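Local structure of Nrps/pks (Streptomyces albus, 4OPE) at residues 154-159 with 167-172. The protein probably catalyses the decarboxylative Claisen condensation as a ketosynthase domain of the "AT-less" type I polyketide synthase machinery that makes oxazolomycin. Residues are numbered along the deposited sequence; the frame is centred on the assembly and turned at random.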
# COMPACT_ATOMS: atom_id res chain seq x y z
N SER A 154 -6.36 -7.66 -3.08
CA SER A 154 -7.72 -8.14 -3.32
C SER A 154 -8.82 -7.27 -2.68
O SER A 154 -9.89 -7.01 -3.27
CB SER A 154 -7.86 -9.56 -2.85
OG SER A 154 -8.74 -10.25 -3.71
N VAL A 155 -8.55 -6.77 -1.48
CA VAL A 155 -9.45 -5.86 -0.87
C VAL A 155 -9.72 -4.60 -1.75
O VAL A 155 -10.90 -4.18 -1.92
CB VAL A 155 -8.97 -5.45 0.51
CG1 VAL A 155 -10.03 -4.58 1.15
CG2 VAL A 155 -8.70 -6.68 1.37
N ALA A 156 -8.68 -4.00 -2.31
CA ALA A 156 -8.94 -2.85 -3.15
C ALA A 156 -9.51 -3.26 -4.52
O ALA A 156 -10.50 -2.68 -4.98
CB ALA A 156 -7.69 -2.03 -3.32
N ASN A 157 -8.89 -4.26 -5.14
CA ASN A 157 -9.22 -4.68 -6.52
C ASN A 157 -10.67 -5.17 -6.65
O ASN A 157 -11.37 -4.85 -7.59
CB ASN A 157 -8.30 -5.81 -6.95
CG ASN A 157 -6.89 -5.39 -7.16
OD1 ASN A 157 -6.03 -6.24 -7.26
ND2 ASN A 157 -6.62 -4.12 -7.25
N ARG A 158 -11.10 -5.95 -5.67
CA ARG A 158 -12.45 -6.40 -5.66
C ARG A 158 -13.45 -5.22 -5.57
O ARG A 158 -14.46 -5.17 -6.29
CB ARG A 158 -12.64 -7.39 -4.54
CG ARG A 158 -13.99 -8.11 -4.61
CD ARG A 158 -13.89 -9.50 -4.01
NE ARG A 158 -13.90 -10.50 -5.06
CZ ARG A 158 -13.27 -11.67 -5.03
NH1 ARG A 158 -12.52 -12.05 -4.02
NH2 ARG A 158 -13.39 -12.48 -6.06
N VAL A 159 -13.17 -4.26 -4.73
CA VAL A 159 -13.98 -3.03 -4.77
C VAL A 159 -13.93 -2.37 -6.18
O VAL A 159 -14.98 -2.03 -6.79
CB VAL A 159 -13.54 -2.06 -3.66
CG1 VAL A 159 -14.09 -0.66 -3.89
CG2 VAL A 159 -14.05 -2.60 -2.36
N GLY A 167 -9.93 4.02 -11.70
CA GLY A 167 -8.77 4.73 -11.21
C GLY A 167 -7.80 3.78 -10.52
O GLY A 167 -7.98 2.55 -10.54
N PRO A 168 -6.77 4.35 -9.91
CA PRO A 168 -5.82 3.60 -9.11
C PRO A 168 -6.53 2.71 -8.13
O PRO A 168 -7.51 3.14 -7.51
CB PRO A 168 -5.07 4.68 -8.35
CG PRO A 168 -5.25 5.91 -9.14
CD PRO A 168 -6.57 5.80 -9.83
N SER A 169 -6.04 1.50 -7.97
CA SER A 169 -6.60 0.55 -7.01
C SER A 169 -5.45 -0.02 -6.19
O SER A 169 -4.77 -0.88 -6.64
CB SER A 169 -7.40 -0.59 -7.72
OG SER A 169 -7.97 -1.56 -6.80
N ILE A 170 -5.27 0.46 -4.97
CA ILE A 170 -4.07 0.19 -4.20
C ILE A 170 -4.38 -0.17 -2.78
O ILE A 170 -5.13 0.54 -2.12
CB ILE A 170 -3.24 1.48 -4.13
CG1 ILE A 170 -2.97 1.98 -5.56
CG2 ILE A 170 -1.95 1.22 -3.35
CD1 ILE A 170 -2.14 3.25 -5.62
N ALA A 171 -3.80 -1.23 -2.27
CA ALA A 171 -3.88 -1.51 -0.85
C ALA A 171 -2.54 -1.18 -0.25
O ALA A 171 -1.50 -1.29 -0.91
CB ALA A 171 -4.24 -2.95 -0.58
N LEU A 172 -2.53 -0.78 1.00
CA LEU A 172 -1.26 -0.35 1.57
C LEU A 172 -1.17 -0.61 3.08
O LEU A 172 -2.18 -0.60 3.76
CB LEU A 172 -0.96 1.10 1.20
CG LEU A 172 -2.06 2.05 1.65
CD1 LEU A 172 -1.59 2.82 2.87
CD2 LEU A 172 -2.42 3.02 0.54
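Ala-156 sets its methyl against the backbone of strand 169-173, with CB 3.8 Å from Ile-170 O and, more loosely, 4.5 Å from Ala-171 CB. This is a helix packed on an edge strand of the layered alpha/beta thiolase-like ketosynthase fold: helix 152-163 turns back through a short connection into the strand, and the two short segments run nearly antiparallel, at 156°, with axes 6.6 Å apart. Small residues on both sides suit so near an approach. Alongside the methyl, Ser-169 reaches across to the helix, its OG anti to the backbone N and 3.5 Å from Ala-156 CB. Asn-157 meets this hydroxyl from the next position on the helix: its CG lies anti to the carbonyl carbon, beside the backbone N, and this torsion brings the carboxamide to the strand, where ND2 donates to Ser-169 OG at 2.9 Å. Ser-160, one turn further along, also hydrogen-bonds to that OG. Strand 169-173 is outermost in its sheet within this chain, and a strand of the second subunit pairs antiparallel with Ala-171 and Leu-172, continuing the sheet across the dimer; Ser-427 of that subunit hydrogen-bonds to both Ser-169 O and Asn-157 ND2. A leucine in place of Asn-157 would probably leave Ser-169 OG and the neighbouring subunit's Ser-427 without their shared amide partner. Ser-169 OG lies just 7° out of the Asn-157 amide plane, with an N-H...O angle of 150°.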